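Local coordinates for protein RNA-dependent RNA polymerase (PDB 6DX5) that probably removes ubiquitin from proteins through the viral OTU cysteine protease domain present here, part of a larger chain assigned RNA-directed RNA polymerase activity, at residues V138-M149 and D160-C171. Residues are numbered along the deposited sequence; the frame is centred on the assembly and turned at random.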
# COMPACT_ATOMS: atom_id res chain seq x y z
N VAL A 138 12.80 -14.70 5.34
CA VAL A 138 12.45 -15.20 4.01
C VAL A 138 11.90 -14.05 3.21
O VAL A 138 11.63 -12.96 3.74
CB VAL A 138 11.42 -16.35 4.02
CG1 VAL A 138 11.97 -17.54 4.72
CG2 VAL A 138 10.05 -15.90 4.62
N THR A 139 11.72 -14.31 1.91
CA THR A 139 11.10 -13.38 0.99
C THR A 139 9.69 -13.86 0.65
O THR A 139 9.50 -15.03 0.25
CB THR A 139 11.96 -13.23 -0.24
OG1 THR A 139 13.22 -12.70 0.19
CG2 THR A 139 11.34 -12.25 -1.25
N ILE A 140 8.72 -12.97 0.77
CA ILE A 140 7.34 -13.28 0.39
C ILE A 140 6.97 -12.33 -0.74
O ILE A 140 7.17 -11.11 -0.62
CB ILE A 140 6.37 -13.15 1.58
CG1 ILE A 140 6.79 -14.10 2.64
CG2 ILE A 140 4.90 -13.51 1.16
CD1 ILE A 140 6.07 -13.86 4.01
N VAL A 141 6.44 -12.89 -1.83
CA VAL A 141 6.00 -12.11 -2.98
C VAL A 141 4.48 -12.18 -3.05
O VAL A 141 3.92 -13.26 -2.99
CB VAL A 141 6.62 -12.63 -4.28
CG1 VAL A 141 6.23 -11.78 -5.40
CG2 VAL A 141 8.16 -12.70 -4.12
N ILE A 142 3.82 -11.02 -3.16
CA ILE A 142 2.37 -10.95 -3.26
C ILE A 142 2.04 -10.49 -4.67
O ILE A 142 2.37 -9.37 -5.07
CB ILE A 142 1.74 -9.98 -2.25
CG1 ILE A 142 2.26 -10.21 -0.82
CG2 ILE A 142 0.20 -10.10 -2.32
CD1 ILE A 142 1.69 -11.38 -0.19
N TRP A 143 1.38 -11.34 -5.45
CA TRP A 143 1.00 -11.00 -6.81
C TRP A 143 -0.49 -10.64 -6.80
O TRP A 143 -1.33 -11.49 -6.50
CB TRP A 143 1.24 -12.17 -7.78
CG TRP A 143 2.63 -12.70 -7.85
CD1 TRP A 143 3.21 -13.59 -6.99
CD2 TRP A 143 3.65 -12.33 -8.80
NE1 TRP A 143 4.52 -13.82 -7.36
CE2 TRP A 143 4.81 -13.05 -8.47
CE3 TRP A 143 3.67 -11.46 -9.90
CZ2 TRP A 143 6.01 -12.93 -9.19
CZ3 TRP A 143 4.87 -11.36 -10.65
CH2 TRP A 143 6.03 -12.06 -10.26
N ASN A 144 -0.81 -9.39 -7.10
CA ASN A 144 -2.19 -8.98 -7.16
C ASN A 144 -2.68 -9.20 -8.58
O ASN A 144 -2.14 -8.60 -9.53
CB ASN A 144 -2.33 -7.50 -6.75
CG ASN A 144 -1.73 -7.23 -5.38
OD1 ASN A 144 -0.65 -6.61 -5.27
ND2 ASN A 144 -2.36 -7.74 -4.36
N VAL A 145 -3.73 -9.98 -8.74
CA VAL A 145 -4.19 -10.32 -10.08
C VAL A 145 -5.65 -9.95 -10.25
O VAL A 145 -6.40 -9.77 -9.28
CB VAL A 145 -3.98 -11.80 -10.34
CG1 VAL A 145 -2.51 -12.15 -10.18
CG2 VAL A 145 -4.91 -12.60 -9.41
N ASN A 146 -6.07 -9.85 -11.51
CA ASN A 146 -7.48 -9.65 -11.75
C ASN A 146 -8.11 -11.03 -11.84
O ASN A 146 -7.47 -12.04 -11.53
CB ASN A 146 -7.72 -8.77 -12.98
CG ASN A 146 -7.09 -9.34 -14.18
OD1 ASN A 146 -6.55 -10.44 -14.12
ND2 ASN A 146 -7.11 -8.60 -15.29
N THR A 147 -9.36 -11.10 -12.27
CA THR A 147 -10.07 -12.36 -12.11
C THR A 147 -9.67 -13.40 -13.16
O THR A 147 -9.95 -14.58 -12.94
CB THR A 147 -11.58 -12.10 -12.13
OG1 THR A 147 -11.91 -11.42 -13.35
CG2 THR A 147 -11.96 -11.18 -10.92
N ASP A 148 -9.01 -12.99 -14.25
CA ASP A 148 -8.40 -13.90 -15.22
C ASP A 148 -6.90 -14.15 -14.96
O ASP A 148 -6.19 -14.57 -15.88
CB ASP A 148 -8.62 -13.35 -16.62
CG ASP A 148 -8.00 -11.96 -16.83
OD1 ASP A 148 -7.00 -11.63 -16.16
OD2 ASP A 148 -8.49 -11.18 -17.68
N MET A 149 -6.40 -13.85 -13.76
CA MET A 149 -5.05 -14.18 -13.30
C MET A 149 -3.94 -13.39 -14.03
O MET A 149 -2.77 -13.76 -13.93
CB MET A 149 -4.78 -15.69 -13.39
CG MET A 149 -5.57 -16.52 -12.38
SD MET A 149 -5.00 -16.43 -10.62
CE MET A 149 -3.42 -17.23 -10.68
N ASP A 160 15.27 -11.67 -1.66
CA ASP A 160 15.53 -12.77 -2.58
C ASP A 160 14.77 -12.59 -3.89
O ASP A 160 13.81 -11.80 -3.99
CB ASP A 160 15.12 -14.11 -1.97
CG ASP A 160 16.06 -14.57 -0.87
OD1 ASP A 160 17.30 -14.59 -1.10
OD2 ASP A 160 15.54 -14.90 0.24
N SER A 161 15.18 -13.35 -4.90
CA SER A 161 14.52 -13.34 -6.18
C SER A 161 13.27 -14.20 -6.13
O SER A 161 13.09 -15.03 -5.21
CB SER A 161 15.44 -13.87 -7.27
OG SER A 161 15.88 -15.14 -6.86
N VAL A 162 12.40 -13.99 -7.13
CA VAL A 162 11.15 -14.73 -7.22
C VAL A 162 11.35 -16.23 -7.06
O VAL A 162 10.61 -16.85 -6.27
CB VAL A 162 10.39 -14.35 -8.50
CG1 VAL A 162 9.29 -15.34 -8.77
CG2 VAL A 162 9.86 -12.91 -8.36
N PRO A 163 12.28 -16.88 -7.77
CA PRO A 163 12.37 -18.35 -7.64
C PRO A 163 12.87 -18.81 -6.26
O PRO A 163 12.67 -19.98 -5.89
CB PRO A 163 13.32 -18.76 -8.78
CG PRO A 163 14.02 -17.52 -9.17
CD PRO A 163 13.10 -16.38 -8.88
N ARG A 164 13.45 -17.91 -5.47
CA ARG A 164 13.92 -18.24 -4.13
C ARG A 164 12.97 -17.69 -3.05
O ARG A 164 13.33 -17.62 -1.88
CB ARG A 164 15.33 -17.70 -3.97
CG ARG A 164 16.38 -18.51 -4.72
CD ARG A 164 17.06 -19.49 -3.76
NE ARG A 164 17.88 -18.81 -2.74
CZ ARG A 164 18.12 -19.28 -1.51
NH1 ARG A 164 17.60 -20.44 -1.13
NH2 ARG A 164 18.88 -18.58 -0.67
N ALA A 165 11.76 -17.30 -3.43
CA ALA A 165 10.81 -16.67 -2.53
C ALA A 165 9.55 -17.53 -2.37
O ALA A 165 9.33 -18.50 -3.10
CB ALA A 165 10.45 -15.28 -3.05
N PHE A 166 8.71 -17.16 -1.41
CA PHE A 166 7.40 -17.78 -1.26
C PHE A 166 6.42 -16.88 -1.97
O PHE A 166 6.33 -15.69 -1.63
CB PHE A 166 7.08 -17.96 0.23
CG PHE A 166 8.06 -18.87 0.92
CD1 PHE A 166 7.90 -20.24 0.84
CD2 PHE A 166 9.20 -18.35 1.51
CE1 PHE A 166 8.82 -21.11 1.41
CE2 PHE A 166 10.13 -19.19 2.10
CZ PHE A 166 9.95 -20.58 2.07
N ASN A 167 5.74 -17.40 -2.98
CA ASN A 167 4.94 -16.58 -3.89
C ASN A 167 3.48 -16.81 -3.55
O ASN A 167 3.01 -17.97 -3.49
CB ASN A 167 5.20 -16.96 -5.36
CG ASN A 167 6.54 -16.47 -5.86
OD1 ASN A 167 6.68 -15.30 -6.27
ND2 ASN A 167 7.55 -17.34 -5.79
N ILE A 168 2.74 -15.73 -3.37
CA ILE A 168 1.33 -15.82 -3.00
C ILE A 168 0.56 -14.97 -3.97
O ILE A 168 1.04 -13.91 -4.38
CB ILE A 168 1.17 -15.38 -1.54
CG1 ILE A 168 1.93 -16.39 -0.65
CG2 ILE A 168 -0.30 -15.19 -1.15
CD1 ILE A 168 1.66 -16.25 0.77
N VAL A 169 -0.61 -15.46 -4.43
CA VAL A 169 -1.43 -14.68 -5.34
C VAL A 169 -2.59 -14.13 -4.53
O VAL A 169 -3.10 -14.79 -3.63
CB VAL A 169 -1.93 -15.52 -6.53
CG1 VAL A 169 -2.76 -16.72 -6.04
CG2 VAL A 169 -2.78 -14.70 -7.49
N ARG A 170 -3.02 -12.92 -4.87
CA ARG A 170 -4.11 -12.27 -4.16
C ARG A 170 -5.12 -11.80 -5.18
O ARG A 170 -4.78 -11.00 -6.07
CB ARG A 170 -3.62 -11.06 -3.36
CG ARG A 170 -4.77 -10.39 -2.59
CD ARG A 170 -4.37 -9.07 -1.98
NE ARG A 170 -5.33 -8.72 -0.94
CZ ARG A 170 -5.17 -7.77 -0.02
NH1 ARG A 170 -4.06 -7.00 -0.03
NH2 ARG A 170 -6.11 -7.58 0.89
N CYS A 171 -6.37 -12.24 -5.03
CA CYS A 171 -7.45 -11.83 -5.94
C CYS A 171 -8.54 -11.21 -5.09
O CYS A 171 -9.23 -11.92 -4.35
CB CYS A 171 -7.97 -13.03 -6.75
SG CYS A 171 -9.11 -12.45 -8.13
O HOH W 1 13.05 -16.69 0.71
O HOH W 2 -1.68 -6.68 -1.89
O HOH W 3 -6.84 -8.52 -6.99
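Trp143 points its indole N-H at the side-chain amide of Asn167, and NE1 reaches OD1 at 2.8 Å. The acceptor lies practically in the indole plane, 3° out of it, while the ring and amide planes stand 32° apart. With chi1 at -57°, CG of Trp143 sits anti to its carbonyl carbon, and the ring leans back along its own strand beneath Val141, whose CG1 sits over one face, offset toward the rim. The other end of the Asn167 amide is also held: ND2 donates to Val162 O at 3.1 Å, and Ala165 N approaches that same oxygen from the opposite face of its plane. Strands 140-145 and 166-171 run parallel, joined by backbone bonds from Phe166 N to Thr139 O through to Val145 N to Arg170 O. The opposite sheet face carries Ile140, Ile142 and Ile168, packed under helix 37-47. There Phe166 meets Val138 nearly at right angles, CE2 lying 3.6 Å from CG1. Pro163 to Phe166 line a pocket holding dithiothreitol, probably from the crystallisation liquor. At the start of the pair, Thr139 OG1 accepts from Asp160 N (2.9 Å) and donates to Asp160 OD2 from above the carboxylate plane. At the far end, a water accepts from both Asn144 ND2 and Arg170 NH1, while Asn144 OD1 is taken by Gln155. This is a central parallel pair in the mixed sheet of the OTU fold. Both polar ends of Asn167 are satisfied in a buried setting, which fixes its amide rotation and ties the indole to the 3-10 turn at Val162.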